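Local coordinates for protein maleylacetate reductase (Agrobacterium tumefaciens, PDB 3HL0) that reduces maleylacetate to 3-oxoadipate with NADH, probably in the breakdown of gamma-resorcylate, as a member of the iron-containing alcohol dehydrogenase family, at residues 237-242 and 326-331; 267-272 and 330-335. All coordinates share one frame; numbering follows the deposited sequence.

Contact 1: 237-242 and 326-331; sequences MSLHHK and NPYWCP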
loop_
_atom_site.group_PDB
_atom_site.type_symbol
_atom_site.label_atom_id
_atom_site.label_comp_id
_atom_site.label_asym_id
_atom_site.label_seq_id
_atom_site.Cartn_x
_atom_site.Cartn_y
_atom_site.Cartn_z
HETATM N N MSE A 237 13.556 18.064 -13.108
HETATM C CA MSE A 237 12.217 18.357 -12.637
HETATM C C MSE A 237 12.246 19.644 -11.775
HETATM O O MSE A 237 13.293 20.328 -11.662
HETATM C CB MSE A 237 11.709 17.149 -11.838
HETATM C CG MSE A 237 11.685 15.830 -12.633
HETATM SE SE MSE A 237 10.416 15.771 -14.095
HETATM C CE MSE A 237 11.600 16.291 -15.576
ATOM N N SER A 238 11.110 20.022 -11.197
ATOM C CA SER A 238 11.018 21.314 -10.538
ATOM C C SER A 238 9.979 21.207 -9.423
ATOM O O SER A 238 9.924 20.167 -8.756
ATOM C CB SER A 238 10.732 22.428 -11.580
ATOM O OG SER A 238 10.758 23.690 -10.907
ATOM N N LEU A 239 9.143 22.226 -9.277
ATOM C CA LEU A 239 8.231 22.333 -8.145
ATOM C C LEU A 239 7.412 21.053 -7.890
ATOM O O LEU A 239 7.275 20.599 -6.748
ATOM C CB LEU A 239 7.283 23.509 -8.381
ATOM C CG LEU A 239 6.076 23.592 -7.443
ATOM C CD1 LEU A 239 6.538 23.825 -6.010
ATOM C CD2 LEU A 239 5.119 24.693 -7.933
ATOM N N HIS A 240 6.851 20.483 -8.947
ATOM C CA HIS A 240 5.971 19.351 -8.681
ATOM C C HIS A 240 6.694 18.215 -7.997
ATOM O O HIS A 240 6.222 17.698 -6.975
ATOM C CB HIS A 240 5.257 18.868 -9.948
ATOM C CG HIS A 240 4.441 17.634 -9.688
ATOM N ND1 HIS A 240 3.170 17.670 -9.146
ATOM C CD2 HIS A 240 4.786 16.331 -9.774
ATOM C CE1 HIS A 240 2.749 16.426 -8.958
ATOM N NE2 HIS A 240 3.720 15.594 -9.324
ATOM N N HIS A 241 7.808 17.784 -8.574
ATOM C CA HIS A 241 8.481 16.603 -7.977
ATOM C C HIS A 241 9.111 16.970 -6.619
ATOM O O HIS A 241 9.119 16.136 -5.725
ATOM C CB HIS A 241 9.493 15.994 -8.973
ATOM C CG HIS A 241 8.843 15.361 -10.174
ATOM N ND1 HIS A 241 8.274 16.108 -11.185
ATOM C CD2 HIS A 241 8.677 14.062 -10.518
ATOM C CE1 HIS A 241 7.773 15.287 -12.102
ATOM N NE2 HIS A 241 7.990 14.038 -11.715
ATOM N N LYS A 242 9.634 18.185 -6.476
ATOM C CA LYS A 242 10.208 18.611 -5.171
ATOM C C LYS A 242 9.156 18.622 -4.074
ATOM O O LYS A 242 9.381 18.071 -2.988
ATOM C CB LYS A 242 10.867 19.967 -5.309
ATOM C CG LYS A 242 12.122 19.915 -6.211
ATOM C CD LYS A 242 13.337 19.387 -5.456
ATOM C CE LYS A 242 14.636 19.781 -6.140
ATOM N NZ LYS A 242 14.888 18.948 -7.364
ATOM N N ASN A 326 14.995 24.971 0.759
ATOM C CA ASN A 326 16.124 24.752 -0.148
ATOM C C ASN A 326 15.840 25.229 -1.568
ATOM O O ASN A 326 14.981 24.657 -2.261
ATOM C CB ASN A 326 16.520 23.280 -0.121
ATOM C CG ASN A 326 17.009 22.840 1.262
ATOM O OD1 ASN A 326 16.513 21.865 1.841
ATOM N ND2 ASN A 326 17.958 23.587 1.812
ATOM N N PRO A 327 16.546 26.285 -2.013
ATOM C CA PRO A 327 16.232 26.866 -3.322
ATOM C C PRO A 327 16.564 25.928 -4.484
ATOM O O PRO A 327 17.614 25.273 -4.481
ATOM C CB PRO A 327 17.121 28.119 -3.383
ATOM C CG PRO A 327 17.494 28.405 -1.937
ATOM C CD PRO A 327 17.627 27.032 -1.337
ATOM N N TYR A 328 15.643 25.837 -5.443
ATOM C CA TYR A 328 15.908 25.159 -6.712
ATOM C C TYR A 328 15.223 25.965 -7.783
ATOM O O TYR A 328 14.372 26.814 -7.482
ATOM C CB TYR A 328 15.368 23.718 -6.713
ATOM C CG TYR A 328 13.894 23.647 -6.360
ATOM C CD1 TYR A 328 13.493 23.417 -5.054
ATOM C CD2 TYR A 328 12.912 23.810 -7.349
ATOM C CE1 TYR A 328 12.141 23.376 -4.708
ATOM C CE2 TYR A 328 11.570 23.746 -7.025
ATOM C CZ TYR A 328 11.194 23.531 -5.718
ATOM O OH TYR A 328 9.867 23.482 -5.408
ATOM N N TRP A 329 15.563 25.695 -9.041
ATOM C CA TRP A 329 14.995 26.479 -10.149
ATOM C C TRP A 329 13.587 26.073 -10.578
ATOM O O TRP A 329 13.275 24.876 -10.665
ATOM C CB TRP A 329 15.911 26.466 -11.365
ATOM C CG TRP A 329 15.574 27.535 -12.354
ATOM C CD1 TRP A 329 16.005 28.842 -12.331
ATOM C CD2 TRP A 329 14.769 27.399 -13.526
ATOM N NE1 TRP A 329 15.493 29.529 -13.414
ATOM C CE2 TRP A 329 14.727 28.663 -14.155
ATOM C CE3 TRP A 329 14.034 26.330 -14.088
ATOM C CZ2 TRP A 329 13.995 28.888 -15.326
ATOM C CZ3 TRP A 329 13.337 26.551 -15.264
ATOM C CH2 TRP A 329 13.318 27.813 -15.868
ATOM N N CYS A 330 12.763 27.087 -10.830
ATOM C CA CYS A 330 11.432 26.930 -11.416
ATOM C C CYS A 330 11.184 28.156 -12.314
ATOM O O CYS A 330 11.583 29.264 -11.938
ATOM C CB CYS A 330 10.420 26.923 -10.255
ATOM S SG CYS A 330 8.723 26.623 -10.677
ATOM N N PRO A 331 10.457 27.995 -13.440
ATOM C CA PRO A 331 10.141 29.194 -14.255
ATOM C C PRO A 331 9.417 30.308 -13.470
ATOM O O PRO A 331 9.556 31.490 -13.779
ATOM C CB PRO A 331 9.204 28.656 -15.341
ATOM C CG PRO A 331 9.618 27.165 -15.460
ATOM C CD PRO A 331 9.913 26.765 -14.046
HETATM O O HOH W 1 14.646 22.634 -11.396
#

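Contact 2: 267-272 and 330-335; sequences IAYVEE and CPRPIE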
loop_
_atom_site.group_PDB
_atom_site.type_symbol
_atom_site.label_atom_id
_atom_site.label_comp_id
_atom_site.label_asym_id
_atom_site.label_seq_id
_atom_site.Cartn_x
_atom_site.Cartn_y
_atom_site.Cartn_z
ATOM N N ILE A 267 1.128 22.344 -11.633
ATOM C CA ILE A 267 1.143 22.819 -13.036
ATOM C C ILE A 267 0.469 24.174 -13.158
ATOM O O ILE A 267 1.042 25.062 -13.799
ATOM C CB ILE A 267 0.520 21.772 -13.956
ATOM C CG1 ILE A 267 1.394 20.518 -13.953
ATOM C CG2 ILE A 267 0.381 22.317 -15.383
ATOM C CD1 ILE A 267 2.866 20.728 -14.356
ATOM N N ALA A 268 -0.684 24.386 -12.499
ATOM C CA ALA A 268 -1.293 25.726 -12.501
ATOM C C ALA A 268 -0.365 26.812 -11.972
ATOM O O ALA A 268 -0.398 27.960 -12.502
ATOM C CB ALA A 268 -2.626 25.738 -11.703
ATOM N N TYR A 269 0.431 26.511 -10.952
ATOM C CA TYR A 269 1.377 27.495 -10.383
ATOM C C TYR A 269 2.366 27.904 -11.484
ATOM O O TYR A 269 2.561 29.105 -11.721
ATOM C CB TYR A 269 2.149 26.874 -9.242
ATOM C CG TYR A 269 3.110 27.767 -8.492
ATOM C CD1 TYR A 269 2.714 28.353 -7.272
ATOM C CD2 TYR A 269 4.431 27.938 -8.920
ATOM C CE1 TYR A 269 3.623 29.131 -6.504
ATOM C CE2 TYR A 269 5.353 28.730 -8.175
ATOM C CZ TYR A 269 4.923 29.322 -6.964
ATOM O OH TYR A 269 5.774 30.111 -6.212
ATOM N N VAL A 270 2.941 26.918 -12.194
ATOM C CA VAL A 270 3.962 27.226 -13.215
ATOM C C VAL A 270 3.345 27.841 -14.465
ATOM O O VAL A 270 3.979 28.675 -15.115
ATOM C CB VAL A 270 4.815 25.967 -13.556
ATOM C CG1 VAL A 270 5.887 26.272 -14.638
ATOM C CG2 VAL A 270 5.458 25.501 -12.232
ATOM N N GLU A 271 2.118 27.455 -14.784
ATOM C CA GLU A 271 1.456 27.908 -16.017
ATOM C C GLU A 271 1.321 29.427 -16.055
ATOM O O GLU A 271 1.371 29.995 -17.164
ATOM C CB GLU A 271 0.101 27.221 -16.145
ATOM C CG GLU A 271 -0.605 27.394 -17.440
ATOM C CD GLU A 271 -1.942 26.630 -17.481
ATOM O OE1 GLU A 271 -2.421 26.090 -16.411
ATOM O OE2 GLU A 271 -2.516 26.558 -18.597
ATOM N N GLU A 272 1.225 30.074 -14.889
ATOM C CA GLU A 272 1.203 31.555 -14.854
ATOM C C GLU A 272 2.483 32.110 -15.502
ATOM O O GLU A 272 2.471 33.180 -16.132
ATOM C CB GLU A 272 1.094 32.063 -13.416
ATOM C CG GLU A 272 -0.098 31.572 -12.613
ATOM C CD GLU A 272 -0.473 32.538 -11.466
ATOM O OE1 GLU A 272 0.132 33.631 -11.377
ATOM O OE2 GLU A 272 -1.380 32.196 -10.656
ATOM N N CYS A 330 12.763 27.087 -10.830
ATOM C CA CYS A 330 11.432 26.930 -11.416
ATOM C C CYS A 330 11.184 28.156 -12.314
ATOM O O CYS A 330 11.583 29.264 -11.938
ATOM C CB CYS A 330 10.420 26.923 -10.255
ATOM S SG CYS A 330 8.723 26.623 -10.677
ATOM N N PRO A 331 10.457 27.995 -13.440
ATOM C CA PRO A 331 10.141 29.194 -14.255
ATOM C C PRO A 331 9.417 30.308 -13.470
ATOM O O PRO A 331 9.556 31.490 -13.779
ATOM C CB PRO A 331 9.204 28.656 -15.341
ATOM C CG PRO A 331 9.618 27.165 -15.460
ATOM C CD PRO A 331 9.913 26.765 -14.046
ATOM N N ARG A 332 8.641 29.920 -12.461
ATOM C CA ARG A 332 8.082 30.858 -11.486
ATOM C C ARG A 332 8.776 30.593 -10.164
ATOM O O ARG A 332 8.749 29.455 -9.664
ATOM C CB ARG A 332 6.578 30.622 -11.313
ATOM C CG ARG A 332 5.952 31.533 -10.273
ATOM C CD ARG A 332 4.453 31.415 -10.369
ATOM N NE ARG A 332 3.815 32.186 -9.310
ATOM C CZ ARG A 332 2.572 31.977 -8.908
ATOM N NH1 ARG A 332 1.830 31.026 -9.493
ATOM N NH2 ARG A 332 2.072 32.740 -7.924
ATOM N N PRO A 333 9.399 31.629 -9.565
ATOM C CA PRO A 333 10.162 31.340 -8.355
ATOM C C PRO A 333 9.257 30.808 -7.229
ATOM O O PRO A 333 8.079 31.192 -7.116
ATOM C CB PRO A 333 10.766 32.701 -7.958
ATOM C CG PRO A 333 10.853 33.430 -9.294
ATOM C CD PRO A 333 9.650 32.989 -10.101
ATOM N N ILE A 334 9.822 29.890 -6.456
ATOM C CA ILE A 334 9.116 29.338 -5.321
ATOM C C ILE A 334 9.075 30.430 -4.236
ATOM O O ILE A 334 10.109 31.038 -3.870
ATOM C CB ILE A 334 9.829 28.079 -4.798
ATOM C CG1 ILE A 334 10.016 26.991 -5.881
ATOM C CG2 ILE A 334 9.131 27.584 -3.556
ATOM C CD1 ILE A 334 8.918 26.743 -6.826
ATOM N N GLU A 335 7.871 30.720 -3.767
ATOM C CA GLU A 335 7.665 31.758 -2.784
ATOM C C GLU A 335 6.709 31.214 -1.726
ATOM O O GLU A 335 5.666 30.651 -2.071
ATOM C CB GLU A 335 7.117 32.988 -3.458
ATOM C CG GLU A 335 7.169 34.213 -2.537
ATOM C CD GLU A 335 5.971 34.270 -1.601
ATOM O OE1 GLU A 335 4.833 34.181 -2.138
ATOM O OE2 GLU A 335 6.186 34.412 -0.346
#

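Contact 1: 237-242 and 326-331
K242 lies over one face of the Y328 ring, the two side chains sliding past each other in opposite directions. CG of K242 sits above the middle of the ring, 3.7 Å from its centroid and 9° off the normal, a CH-pi contact. CB of K242 rests against CZ at the hydroxyl end and CE near CG of Y328 at the other; a bend at chi2 (-80°) keeps CD close to CD1. The charged NZ is 5.4 Å from the ring centroid, so any cation-pi attraction is weak at most. Y328 pushes its phenol end against the first turn of helix 239-251, where OH comes within 3.4 Å of CD1 of L239 and equally near its CA. At the ring's edge, in its plane, lies OG of S238. This hydroxyl, anti to its own backbone N (chi1 -175°), donates a 2.8 Å hydrogen bond to O of W329, approaching in the carbonyl plane on a lone pair. A water 2.7 Å from each links this carbonyl to O of M237, a selenomethionine. Close by, SG of C330 packs 4.1 Å from CB of L239. S238 holds the N-cap position without a side-chain capping bond, its OG turned to the loop. The contact joins a helix start to the 326-331 loop in the all-helical C-terminal domain of the iron-containing alcohol dehydrogenase fold.

Contact 2: 267-272 and 330-335
Y269 and R332 form a flat cation-pi stack that joins the last turns of helix 255-271 to the loop leading into helix 336-348, within the helical C-terminal part of the iron-containing alcohol dehydrogenase fold. The side chains cross at about a right angle, yet their flat groups lie only 14° apart, with CZ of R332 3.9 Å from the ring centroid. The arginine chain is extended from CG to NE, and its CD adds a CH-pi contact over the same ring. Over the opposite guanidinium face, toward its rim, lies OE1 of E272, the carboxylate and guanidinium planes 25° apart. OE2 of E272 is 3.6 Å from NH1 of R332, a long salt bridge resting on charge alone, since the oxygen lies well out of the guanidinium plane. The cation is therefore layered between an aromatic ring and an acid.

Apolar packing lies earlier in the 330-335 segment: CG1 of V270 meets CG of P331 at 3.9 Å, and its CG2 meets SG of C330 at 3.8 Å. CD1 of I334 approaches CE2 of Y269 more loosely.

Two hydrogen bonds fix the stack from the backbone. At its far end, OH of Y269 donates to O of P333 at 2.7 Å. At the other end of the ring, NH1 of R332 reaches O of Y269 at 3.0 Å, with a nearly straight N-H···O angle of 166° and the oxygen exactly in the guanidinium plane.

In the fold
Contacts 1 and 2 share C330 and P331 and lie about 9 Å apart, centre to centre: one loop between helices 316-323 and 336-348 runs first along the start of helix 239-251, then along the last turns of helix 255-271. These two helices follow each other in the chain. The contacts also touch directly, CD2 of L239 lying 3.5 Å from CD2 of Y269 and OH of Y328 3.5 Å from CG1 of I334; helix 336-348 adds I339 and L342 to this apolar junction. Contact 1 is nearer the cofactor, with the K242 side chain about 12 Å from bound NAD, whereas contact 2 lies away from the known binding sites.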